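Local coordinates for hypothetical methylmalonyl-CoA decarboxylase alpha subunit (Sulfolobus tokodaii, PDB 1X0U), which is of unproven function but belongs to the carboxyl transferase family within the ClpP/crotonase superfamily and assembles from six copies of the chain, at residues L107-A112 with G143-E148; K114-Y119 with F154-M159; E148-V153 with G176-S181. All coordinates share one frame; numbering follows the deposited sequence.

Contact 1 of 3, residues L107-A112 with G143-E148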
ATOM      1  N   LEU A 107      39.456 -12.427  -6.996  1.00 18.72           N
ATOM      2  CA  LEU A 107      38.404 -11.415  -6.974  1.00 21.04           C
ATOM      3  C   LEU A 107      38.919  -9.974  -6.945  1.00 21.79           C
ATOM      4  O   LEU A 107      39.216  -9.435  -5.877  1.00 23.29           O
ATOM      5  CB  LEU A 107      37.482 -11.636  -5.771  1.00 17.75           C
ATOM      6  CG  LEU A 107      36.146 -10.902  -5.892  1.00 17.58           C
ATOM      7  CD1 LEU A 107      35.092 -11.895  -6.356  1.00 18.03           C
ATOM      8  CD2 LEU A 107      35.739 -10.291  -4.562  1.00 15.25           C
ATOM      9  N   GLY A 108      39.016  -9.353  -8.116  1.00 22.94           N
ATOM     10  CA  GLY A 108      39.478  -7.977  -8.175  1.00 23.33           C
ATOM     11  C   GLY A 108      38.321  -7.025  -7.909  1.00 23.70           C
ATOM     12  O   GLY A 108      37.153  -7.434  -7.967  1.00 21.64           O
ATOM     13  N   GLU A 109      38.633  -5.765  -7.604  1.00 21.10           N
ATOM     14  CA  GLU A 109      37.594  -4.772  -7.347  1.00 22.16           C
ATOM     15  C   GLU A 109      36.692  -4.644  -8.573  1.00 20.07           C
ATOM     16  O   GLU A 109      35.472  -4.684  -8.456  1.00 23.05           O
ATOM     17  CB  GLU A 109      38.212  -3.403  -7.023  1.00 23.20           C
ATOM     18  CG  GLU A 109      37.197  -2.368  -6.519  1.00 26.47           C
ATOM     19  CD  GLU A 109      37.768  -0.955  -6.469  1.00 29.29           C
ATOM     20  OE1 GLU A 109      37.085  -0.043  -5.958  1.00 29.53           O
ATOM     21  OE2 GLU A 109      38.903  -0.754  -6.952  1.00 31.56           O
ATOM     22  N   THR A 110      37.295  -4.482  -9.746  1.00 19.31           N
ATOM     23  CA  THR A 110      36.534  -4.360 -10.991  1.00 17.68           C
ATOM     24  C   THR A 110      35.826  -5.691 -11.267  1.00 16.89           C
ATOM     25  O   THR A 110      34.710  -5.722 -11.788  1.00 14.99           O
ATOM     26  CB  THR A 110      37.463  -4.015 -12.178  1.00 18.19           C
ATOM     27  OG1 THR A 110      38.134  -2.779 -11.905  1.00 18.48           O
ATOM     28  CG2 THR A 110      36.665  -3.876 -13.475  1.00 17.28           C
ATOM     29  N   HIS A 111      36.501  -6.778 -10.903  1.00 16.21           N
ATOM     30  CA  HIS A 111      35.991  -8.145 -11.056  1.00 16.70           C
ATOM     31  C   HIS A 111      34.689  -8.264 -10.253  1.00 14.93           C
ATOM     32  O   HIS A 111      33.683  -8.763 -10.750  1.00 13.81           O
ATOM     33  CB  HIS A 111      37.059  -9.122 -10.544  1.00 15.49           C
ATOM     34  CG  HIS A 111      36.652 -10.563 -10.545  1.00 16.02           C
ATOM     35  ND1 HIS A 111      37.470 -11.556 -11.042  1.00 16.33           N
ATOM     36  CD2 HIS A 111      35.582 -11.195 -10.003  1.00 15.18           C
ATOM     37  CE1 HIS A 111      36.926 -12.735 -10.801  1.00 14.28           C
ATOM     38  NE2 HIS A 111      35.780 -12.544 -10.171  1.00 14.87           N
ATOM     39  N   ALA A 112      34.716  -7.776  -9.021  1.00 15.34           N
ATOM     40  CA  ALA A 112      33.541  -7.807  -8.160  1.00 15.62           C
ATOM     41  C   ALA A 112      32.395  -6.955  -8.712  1.00 15.32           C
ATOM     42  O   ALA A 112      31.250  -7.416  -8.782  1.00 14.56           O
ATOM     43  CB  ALA A 112      33.908  -7.343  -6.760  1.00 12.95           C
ATOM     44  N   GLY A 143      44.614  -5.675  -1.912  1.00 18.82           N
ATOM     45  CA  GLY A 143      44.356  -5.495  -0.496  1.00 19.94           C
ATOM     46  C   GLY A 143      42.910  -5.378  -0.041  1.00 22.90           C
ATOM     47  O   GLY A 143      42.061  -6.206  -0.394  1.00 22.89           O
ATOM     48  N   ALA A 144      42.633  -4.332   0.736  1.00 21.92           N
ATOM     49  CA  ALA A 144      41.305  -4.098   1.295  1.00 22.59           C
ATOM     50  C   ALA A 144      40.195  -3.870   0.268  1.00 22.70           C
ATOM     51  O   ALA A 144      39.031  -4.147   0.544  1.00 21.61           O
ATOM     52  CB  ALA A 144      41.361  -2.933   2.258  1.00 22.99           C
ATOM     53  N   LEU A 145      40.550  -3.352  -0.904  1.00 21.39           N
ATOM     54  CA  LEU A 145      39.565  -3.116  -1.950  1.00 20.69           C
ATOM     55  C   LEU A 145      39.011  -4.442  -2.466  1.00 20.53           C
ATOM     56  O   LEU A 145      37.908  -4.495  -3.000  1.00 18.76           O
ATOM     57  CB  LEU A 145      40.189  -2.329  -3.107  1.00 20.99           C
ATOM     58  CG  LEU A 145      40.080  -0.813  -3.009  1.00 22.52           C
ATOM     59  CD1 LEU A 145      38.642  -0.378  -3.260  1.00 23.69           C
ATOM     60  CD2 LEU A 145      40.531  -0.361  -1.640  1.00 24.93           C
ATOM     61  N   SER A 146      39.791  -5.506  -2.310  1.00 20.61           N
ATOM     62  CA  SER A 146      39.371  -6.830  -2.746  1.00 20.64           C
ATOM     63  C   SER A 146      38.271  -7.325  -1.805  1.00 19.96           C
ATOM     64  O   SER A 146      37.269  -7.884  -2.247  1.00 20.29           O
ATOM     65  CB  SER A 146      40.564  -7.795  -2.720  1.00 21.31           C
ATOM     66  OG  SER A 146      40.223  -9.064  -3.259  1.00 21.74           O
ATOM     67  N   LEU A 147      38.462  -7.113  -0.507  1.00 17.49           N
ATOM     68  CA  LEU A 147      37.470  -7.524   0.478  1.00 18.00           C
ATOM     69  C   LEU A 147      36.186  -6.713   0.310  1.00 18.27           C
ATOM     70  O   LEU A 147      35.081  -7.249   0.427  1.00 17.90           O
ATOM     71  CB  LEU A 147      38.013  -7.329   1.892  1.00 18.47           C
ATOM     72  CG  LEU A 147      39.281  -8.092   2.290  1.00 19.22           C
ATOM     73  CD1 LEU A 147      39.666  -7.703   3.726  1.00 17.40           C
ATOM     74  CD2 LEU A 147      39.043  -9.594   2.185  1.00 16.88           C
ATOM     75  N   GLU A 148      36.339  -5.418   0.044  1.00 16.55           N
ATOM     76  CA  GLU A 148      35.197  -4.526  -0.148  1.00 17.30           C
ATOM     77  C   GLU A 148      34.384  -5.041  -1.330  1.00 17.30           C
ATOM     78  O   GLU A 148      33.156  -4.946  -1.344  1.00 17.33           O
ATOM     79  CB  GLU A 148      35.667  -3.100  -0.448  1.00 15.18           C
ATOM     80  CG  GLU A 148      34.563  -2.058  -0.362  1.00 16.28           C
ATOM     81  CD  GLU A 148      34.183  -1.741   1.071  1.00 17.25           C
ATOM     82  OE1 GLU A 148      33.136  -1.105   1.293  1.00 18.68           O
ATOM     83  OE2 GLU A 148      34.936  -2.129   1.985  1.00 19.48           O
TER
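Glu109 runs alongside Leu145 where two helices of the crotonase-type fold begin. Helices 109-125 and 144-160 each follow one strand of the mixed sheet (91-98 and 129-133) and lead on to its next parallel neighbour, as in successive beta-alpha-beta crossovers. Glu109 is in the first turn after the N-cap residue Gly108. Its CB is 4.2 Å from Leu145 O, at the near side of the facing helix. CG lies anti to the backbone N (chi1 -171°) and the chain stays extended beyond it, which carries the carboxylate along the leucine. CG reaches to 4.1 Å from Leu145 CD1, and the approach tightens along the chain: CD is 3.4 Å from that methyl. At the tip OE1 comes to 3.1 Å from Leu145 CD1, a close meeting of a carboxylate oxygen with a methyl, while OE2 sits 3.7 Å from the same carbon. OE1 also forms a long, weak ion pair with Arg65 of a third subunit, and the same arginine packs on Leu145. The backbone N of Glu109 is bonded to the Glu142 carboxylate, a negative partner that would be expected to suit the N-terminal end of the helix. On the other flank Leu107 turns CD2 to the carbonyl of Ser146, 3.7 Å from its O. The serine hydroxyl is gripped from two residues: Arg139 N is hydrogen-bonded to OG, and Ser146 OG itself donates to Leu107 O over 2.8 Å, nearly in line with the C=O bond (161° at the oxygen).

Contact 2 of 3, residues K114-Y119 with F154-M159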
ATOM      1  N   LYS A 114      31.633  -6.187 -11.688  1.00 12.72           N
ATOM      2  CA  LYS A 114      30.993  -6.782 -12.860  1.00 13.13           C
ATOM      3  C   LYS A 114      29.944  -7.790 -12.385  1.00 13.55           C
ATOM      4  O   LYS A 114      28.842  -7.864 -12.924  1.00 12.08           O
ATOM      5  CB  LYS A 114      32.016  -7.487 -13.744  1.00 13.55           C
ATOM      6  CG  LYS A 114      33.003  -6.538 -14.433  1.00 15.04           C
ATOM      7  CD  LYS A 114      33.948  -7.298 -15.356  1.00 12.91           C
ATOM      8  CE  LYS A 114      33.188  -7.912 -16.533  1.00 11.59           C
ATOM      9  NZ  LYS A 114      34.068  -8.762 -17.396  1.00 11.91           N
ATOM     10  N   ILE A 115      30.296  -8.566 -11.364  1.00 14.41           N
ATOM     11  CA  ILE A 115      29.371  -9.542 -10.816  1.00 15.95           C
ATOM     12  C   ILE A 115      28.187  -8.803 -10.179  1.00 14.50           C
ATOM     13  O   ILE A 115      27.034  -9.164 -10.396  1.00 14.46           O
ATOM     14  CB  ILE A 115      30.068 -10.437  -9.759  1.00 16.27           C
ATOM     15  CG1 ILE A 115      31.143 -11.288 -10.436  1.00 17.39           C
ATOM     16  CG2 ILE A 115      29.051 -11.346  -9.068  1.00 17.61           C
ATOM     17  CD1 ILE A 115      31.803 -12.302  -9.498  1.00 16.44           C
ATOM     18  N   VAL A 116      28.488  -7.762  -9.408  1.00 14.96           N
ATOM     19  CA  VAL A 116      27.470  -6.953  -8.731  1.00 15.14           C
ATOM     20  C   VAL A 116      26.499  -6.380  -9.760  1.00 16.13           C
ATOM     21  O   VAL A 116      25.282  -6.393  -9.552  1.00 15.00           O
ATOM     22  CB  VAL A 116      28.128  -5.779  -7.933  1.00 15.79           C
ATOM     23  CG1 VAL A 116      27.076  -4.753  -7.498  1.00 15.21           C
ATOM     24  CG2 VAL A 116      28.848  -6.322  -6.707  1.00 14.58           C
ATOM     25  N   ARG A 117      27.046  -5.881 -10.869  1.00 15.67           N
ATOM     26  CA  ARG A 117      26.239  -5.297 -11.933  1.00 17.08           C
ATOM     27  C   ARG A 117      25.299  -6.330 -12.553  1.00 16.44           C
ATOM     28  O   ARG A 117      24.178  -6.002 -12.935  1.00 15.93           O
ATOM     29  CB  ARG A 117      27.159  -4.679 -12.996  1.00 18.07           C
ATOM     30  CG  ARG A 117      26.532  -4.442 -14.364  1.00 21.73           C
ATOM     31  CD  ARG A 117      25.337  -3.506 -14.345  1.00 25.47           C
ATOM     32  NE  ARG A 117      25.680  -2.140 -13.977  1.00 28.72           N
ATOM     33  CZ  ARG A 117      24.861  -1.103 -14.136  1.00 31.26           C
ATOM     34  NH1 ARG A 117      23.658  -1.296 -14.662  1.00 32.03           N
ATOM     35  NH2 ARG A 117      25.238   0.121 -13.763  1.00 29.57           N
ATOM     36  N   ALA A 118      25.759  -7.577 -12.650  1.00 16.86           N
ATOM     37  CA  ALA A 118      24.936  -8.648 -13.202  1.00 16.26           C
ATOM     38  C   ALA A 118      23.771  -8.874 -12.251  1.00 16.72           C
ATOM     39  O   ALA A 118      22.624  -8.970 -12.678  1.00 17.60           O
ATOM     40  CB  ALA A 118      25.752  -9.930 -13.342  1.00 16.07           C
ATOM     41  N   TYR A 119      24.075  -8.961 -10.958  1.00 16.40           N
ATOM     42  CA  TYR A 119      23.045  -9.158  -9.947  1.00 15.93           C
ATOM     43  C   TYR A 119      22.046  -8.009  -9.915  1.00 17.14           C
ATOM     44  O   TYR A 119      20.860  -8.232  -9.668  1.00 16.07           O
ATOM     45  CB  TYR A 119      23.656  -9.307  -8.557  1.00 15.06           C
ATOM     46  CG  TYR A 119      23.952 -10.730  -8.157  1.00 18.90           C
ATOM     47  CD1 TYR A 119      25.240 -11.245  -8.255  1.00 20.65           C
ATOM     48  CD2 TYR A 119      22.942 -11.563  -7.667  1.00 19.86           C
ATOM     49  CE1 TYR A 119      25.525 -12.553  -7.870  1.00 22.23           C
ATOM     50  CE2 TYR A 119      23.216 -12.877  -7.280  1.00 22.76           C
ATOM     51  CZ  TYR A 119      24.512 -13.364  -7.382  1.00 24.14           C
ATOM     52  OH  TYR A 119      24.812 -14.647  -6.984  1.00 22.73           O
ATOM     53  N   PHE A 154      28.212  -9.912  -1.705  1.00 15.87           N
ATOM     54  CA  PHE A 154      27.427 -10.532  -0.639  1.00 16.24           C
ATOM     55  C   PHE A 154      26.154  -9.724  -0.425  1.00 16.91           C
ATOM     56  O   PHE A 154      25.082 -10.267  -0.140  1.00 17.49           O
ATOM     57  CB  PHE A 154      28.197 -10.559   0.689  1.00 15.99           C
ATOM     58  CG  PHE A 154      29.476 -11.343   0.651  1.00 14.53           C
ATOM     59  CD1 PHE A 154      29.733 -12.251  -0.374  1.00 13.35           C
ATOM     60  CD2 PHE A 154      30.433 -11.160   1.638  1.00 13.37           C
ATOM     61  CE1 PHE A 154      30.929 -12.960  -0.414  1.00 14.07           C
ATOM     62  CE2 PHE A 154      31.627 -11.858   1.616  1.00 13.09           C
ATOM     63  CZ  PHE A 154      31.883 -12.764   0.585  1.00 14.93           C
ATOM     64  N   LYS A 155      26.286  -8.411  -0.554  1.00 16.65           N
ATOM     65  CA  LYS A 155      25.155  -7.519  -0.376  1.00 17.26           C
ATOM     66  C   LYS A 155      24.078  -7.886  -1.394  1.00 16.71           C
ATOM     67  O   LYS A 155      22.901  -7.991  -1.058  1.00 17.06           O
ATOM     68  CB  LYS A 155      25.610  -6.072  -0.580  1.00 19.47           C
ATOM     69  CG  LYS A 155      25.092  -5.094   0.454  1.00 21.30           C
ATOM     70  CD  LYS A 155      23.620  -4.862   0.310  1.00 22.57           C
ATOM     71  CE  LYS A 155      23.169  -3.689   1.172  1.00 25.20           C
ATOM     72  NZ  LYS A 155      21.711  -3.406   0.991  1.00 25.00           N
ATOM     73  N   MET A 156      24.488  -8.092  -2.642  1.00 14.98           N
ATOM     74  CA  MET A 156      23.545  -8.440  -3.688  1.00 15.28           C
ATOM     75  C   MET A 156      22.912  -9.821  -3.446  1.00 15.71           C
ATOM     76  O   MET A 156      21.750 -10.044  -3.777  1.00 16.82           O
ATOM     77  CB  MET A 156      24.239  -8.390  -5.050  1.00 15.80           C
ATOM     78  CG  MET A 156      24.707  -6.984  -5.453  1.00 18.67           C
ATOM     79  SD  MET A 156      23.393  -5.725  -5.370  1.00 18.51           S
ATOM     80  CE  MET A 156      22.210  -6.408  -6.515  1.00 16.57           C
ATOM     81  N   ASN A 157      23.664 -10.739  -2.852  1.00 14.89           N
ATOM     82  CA  ASN A 157      23.135 -12.070  -2.578  1.00 15.91           C
ATOM     83  C   ASN A 157      21.986 -11.999  -1.564  1.00 15.27           C
ATOM     84  O   ASN A 157      20.974 -12.673  -1.715  1.00 14.09           O
ATOM     85  CB  ASN A 157      24.246 -12.976  -2.050  1.00 13.99           C
ATOM     86  CG  ASN A 157      25.283 -13.294  -3.105  1.00 16.10           C
ATOM     87  OD1 ASN A 157      26.491 -13.239  -2.842  1.00 15.63           O
ATOM     88  ND2 ASN A 157      24.822 -13.640  -4.304  1.00 14.49           N
ATOM     89  N   VAL A 158      22.156 -11.173  -0.540  1.00 14.20           N
ATOM     90  CA  VAL A 158      21.145 -11.003   0.494  1.00 15.21           C
ATOM     91  C   VAL A 158      19.905 -10.277  -0.030  1.00 15.70           C
ATOM     92  O   VAL A 158      18.781 -10.700   0.229  1.00 13.68           O
ATOM     93  CB  VAL A 158      21.729 -10.237   1.701  1.00 14.98           C
ATOM     94  CG1 VAL A 158      20.640  -9.889   2.699  1.00 11.69           C
ATOM     95  CG2 VAL A 158      22.799 -11.086   2.366  1.00 12.33           C
ATOM     96  N   MET A 159      20.105  -9.195  -0.775  1.00 15.38           N
ATOM     97  CA  MET A 159      18.972  -8.449  -1.323  1.00 16.16           C
ATOM     98  C   MET A 159      18.161  -9.317  -2.279  1.00 15.28           C
ATOM     99  O   MET A 159      16.946  -9.173  -2.382  1.00 14.59           O
ATOM    100  CB  MET A 159      19.448  -7.217  -2.097  1.00 16.97           C
ATOM    101  CG  MET A 159      20.201  -6.183  -1.277  1.00 22.93           C
ATOM    102  SD  MET A 159      19.243  -5.481   0.082  1.00 30.13           S
ATOM    103  CE  MET A 159      19.984  -6.322   1.495  1.00 25.34           C
TER
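Tyr119 OH is approached by two nitrogens: Asn157 ND2 lies 2.9 Å from it, and Gln166 NE2 makes a weak hydrogen bond to it. The tyrosine ring and the asparagine amide stand almost perpendicular, their planes 87° apart, and ND2 comes obliquely to the phenol end, 3.1 Å from Tyr119 CZ. The amide is held from its other end by a probable hydrogen bond between Asn157 OD1 and Ser181 OG on helix 180-184, which would limit how the amide can turn. With CG beside the backbone N (chi1 -68°), the Asn157 amide bends back toward helix 109-125. These residues belong to neighbouring helices of the crotonase-type fold, 109-125 and 144-160, which run nearly parallel on the sheet: the local axes are 9.6 Å apart and cross at 16°. Between them Met156 fills the apolar part of the contact. Its CB meets Tyr119 CB at 3.7 Å, the two side chains running antiparallel past one another. CG touches Val116 CG1 at 3.8 Å, the valine crossing the methionine at about a right angle. Beyond CG the methionine chain bends at both chi2 and chi3, which folds it back to the tyrosine and leaves the CE methyl 3.8 Å from Tyr119 CB. On the sheet side, Tyr96 of strand 91-98 packs against Tyr119. Leu391 and Ala395 of a second subunit pack on Phe154 and Val158 of helix 144-160, respectively, and Phe154 also meets helix 180-184.

Contact 3 of 3, residues E148-V153 with G176-S181; sequences EGYGAV and GGAVYS
The Tyr150 ring lies flat against the backbone of Gly177, with one face turned to it: Gly177 CA stands 4.0 Å from the ring centroid and 11° off the ring normal, a CH-pi contact over the face. This joins helix 144-160 of the crotonase-type fold to the glycine-rich turn between strand 173-175 and helix 180-184. In carboxyl transferase relatives the corresponding turn is thought to lend backbone N-H groups to an oxyanion hole; whether it does so here is not established. The glycine carbonyl lies over the same face, its O 3.1 Å from Tyr150 CE2. Farther along, the phenol end reaches the next residue: Tyr150 OH is 3.4 Å from Ala178 CB. The hydroxyl also lies 3.2 Å from Ala178 N, but the angle is too poor for a hydrogen bond. Other parts of the protein surround the tyrosine: Leu107 and Ala138 pack on it, and so does Ile415 of a second subunit. One turn further on, Val153 faces Ser181, each pointing toward the other segment, although the valine rotamer, and with it the exact approach of its methyls, is doubtful in the model. Ser181 OG, anti to the backbone N (chi1 -174°), is thereby turned to helix 144-160, where its polar partner is Asn157, one helical turn beyond Val153.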
ATOM      1  N   GLU A 148      36.339  -5.418   0.044  1.00 16.55           N
ATOM      2  CA  GLU A 148      35.197  -4.526  -0.148  1.00 17.30           C
ATOM      3  C   GLU A 148      34.384  -5.041  -1.330  1.00 17.30           C
ATOM      4  O   GLU A 148      33.156  -4.946  -1.344  1.00 17.33           O
ATOM      5  CB  GLU A 148      35.667  -3.100  -0.448  1.00 15.18           C
ATOM      6  CG  GLU A 148      34.563  -2.058  -0.362  1.00 16.28           C
ATOM      7  CD  GLU A 148      34.183  -1.741   1.071  1.00 17.25           C
ATOM      8  OE1 GLU A 148      33.136  -1.105   1.293  1.00 18.68           O
ATOM      9  OE2 GLU A 148      34.936  -2.129   1.985  1.00 19.48           O
ATOM     10  N   GLY A 149      35.088  -5.568  -2.329  1.00 15.59           N
ATOM     11  CA  GLY A 149      34.426  -6.114  -3.496  1.00 15.20           C
ATOM     12  C   GLY A 149      33.573  -7.292  -3.068  1.00 14.99           C
ATOM     13  O   GLY A 149      32.427  -7.425  -3.491  1.00 16.53           O
ATOM     14  N   TYR A 150      34.135  -8.151  -2.226  1.00 14.37           N
ATOM     15  CA  TYR A 150      33.405  -9.307  -1.724  1.00 16.54           C
ATOM     16  C   TYR A 150      32.135  -8.828  -1.015  1.00 17.40           C
ATOM     17  O   TYR A 150      31.035  -9.350  -1.247  1.00 15.76           O
ATOM     18  CB  TYR A 150      34.274 -10.106  -0.751  1.00 16.82           C
ATOM     19  CG  TYR A 150      35.087 -11.200  -1.409  1.00 18.38           C
ATOM     20  CD1 TYR A 150      36.480 -11.198  -1.348  1.00 17.99           C
ATOM     21  CD2 TYR A 150      34.458 -12.237  -2.098  1.00 17.91           C
ATOM     22  CE1 TYR A 150      37.227 -12.204  -1.960  1.00 21.22           C
ATOM     23  CE2 TYR A 150      35.194 -13.245  -2.712  1.00 19.79           C
ATOM     24  CZ  TYR A 150      36.575 -13.224  -2.642  1.00 21.17           C
ATOM     25  OH  TYR A 150      37.297 -14.215  -3.272  1.00 22.72           O
ATOM     26  N   GLY A 151      32.304  -7.827  -0.155  1.00 16.83           N
ATOM     27  CA  GLY A 151      31.186  -7.272   0.580  1.00 16.35           C
ATOM     28  C   GLY A 151      30.063  -6.850  -0.346  1.00 14.79           C
ATOM     29  O   GLY A 151      28.903  -7.184  -0.106  1.00 12.95           O
ATOM     30  N   ALA A 152      30.407  -6.140  -1.418  1.00 14.78           N
ATOM     31  CA  ALA A 152      29.406  -5.679  -2.375  1.00 14.17           C
ATOM     32  C   ALA A 152      28.619  -6.835  -2.984  1.00 14.97           C
ATOM     33  O   ALA A 152      27.401  -6.753  -3.107  1.00 14.38           O
ATOM     34  CB  ALA A 152      30.066  -4.855  -3.474  1.00 14.01           C
ATOM     35  N   VAL A 153      29.301  -7.912  -3.372  1.00 16.03           N
ATOM     36  CA  VAL A 153      28.590  -9.043  -3.959  1.00 16.57           C
ATOM     37  C   VAL A 153      27.701  -9.722  -2.922  1.00 16.79           C
ATOM     38  O   VAL A 153      26.564 -10.060  -3.226  1.00 16.99           O
ATOM     39  CB  VAL A 153      29.557 -10.077  -4.606  1.00 19.30           C
ATOM     40  CG1 VAL A 153      30.893 -10.044  -3.924  1.00 21.13           C
ATOM     41  CG2 VAL A 153      28.963 -11.478  -4.521  1.00 17.59           C
ATOM     42  N   GLY A 176      38.995 -18.685   1.562  1.00 18.57           N
ATOM     43  CA  GLY A 176      38.607 -17.409   2.130  1.00 18.54           C
ATOM     44  C   GLY A 176      37.273 -16.877   1.634  1.00 19.56           C
ATOM     45  O   GLY A 176      36.323 -17.636   1.431  1.00 19.65           O
ATOM     46  N   GLY A 177      37.211 -15.567   1.412  1.00 18.26           N
ATOM     47  CA  GLY A 177      35.987 -14.931   0.952  1.00 17.64           C
ATOM     48  C   GLY A 177      35.315 -15.487  -0.294  1.00 16.98           C
ATOM     49  O   GLY A 177      34.145 -15.218  -0.520  1.00 15.41           O
ATOM     50  N   ALA A 178      36.042 -16.255  -1.102  1.00 16.46           N
ATOM     51  CA  ALA A 178      35.492 -16.833  -2.335  1.00 15.79           C
ATOM     52  C   ALA A 178      34.416 -17.864  -1.997  1.00 17.11           C
ATOM     53  O   ALA A 178      33.633 -18.290  -2.855  1.00 15.56           O
ATOM     54  CB  ALA A 178      36.612 -17.499  -3.129  1.00 15.13           C
ATOM     55  N   VAL A 179      34.396 -18.238  -0.721  1.00 15.77           N
ATOM     56  CA  VAL A 179      33.492 -19.228  -0.173  1.00 15.65           C
ATOM     57  C   VAL A 179      32.102 -18.705   0.241  1.00 16.76           C
ATOM     58  O   VAL A 179      31.105 -19.424   0.154  1.00 17.67           O
ATOM     59  CB  VAL A 179      34.189 -19.895   1.053  1.00 14.23           C
ATOM     60  CG1 VAL A 179      33.286 -19.877   2.259  1.00 12.05           C
ATOM     61  CG2 VAL A 179      34.627 -21.296   0.706  1.00 12.17           C
ATOM     62  N   TYR A 180      32.037 -17.453   0.667  1.00 16.52           N
ATOM     63  CA  TYR A 180      30.790 -16.889   1.163  1.00 15.89           C
ATOM     64  C   TYR A 180      29.638 -16.532   0.232  1.00 17.31           C
ATOM     65  O   TYR A 180      28.483 -16.718   0.617  1.00 17.59           O
ATOM     66  CB  TYR A 180      31.110 -15.711   2.074  1.00 15.89           C
ATOM     67  CG  TYR A 180      31.658 -16.168   3.398  1.00 14.41           C
ATOM     68  CD1 TYR A 180      32.900 -15.739   3.849  1.00 14.80           C
ATOM     69  CD2 TYR A 180      30.930 -17.049   4.204  1.00 14.79           C
ATOM     70  CE1 TYR A 180      33.413 -16.172   5.077  1.00 14.61           C
ATOM     71  CE2 TYR A 180      31.429 -17.490   5.430  1.00 14.36           C
ATOM     72  CZ  TYR A 180      32.671 -17.047   5.864  1.00 16.55           C
ATOM     73  OH  TYR A 180      33.152 -17.455   7.090  1.00 14.45           O
ATOM     74  N   SER A 181      29.911 -16.009  -0.962  1.00 15.42           N
ATOM     75  CA  SER A 181      28.810 -15.700  -1.861  1.00 15.36           C
ATOM     76  C   SER A 181      28.048 -17.014  -2.160  1.00 16.29           C
ATOM     77  O   SER A 181      26.817 -17.043  -2.165  1.00 15.43           O
ATOM     78  CB  SER A 181      29.324 -15.058  -3.156  1.00 15.86           C
ATOM     79  OG  SER A 181      28.247 -14.630  -3.979  1.00 13.72           O
TER

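Overall arrangement
Helix 144-160 runs through all three contacts. Contacts 1 and 2 lie at successive places along its pairing with helix 109-125, their centres about 13 Å apart, whereas contact 3 joins it to the turn and helix at 176-181. Centre to centre, contact 3 is about 9 Å from contact 1 and about 10 Å from contact 2. Leu107 of contact 1 puts CD2 3.3 Å from Tyr150 CG of contact 3, and Ala112 CB lies 3.5 Å from Gly149 CA. The Phe154 ring of contact 2 brings CE1 to 3.3 Å from Ser181 N and CZ to 3.4 Å from Tyr180 CB, both in contact 3. All three also touch a second subunit.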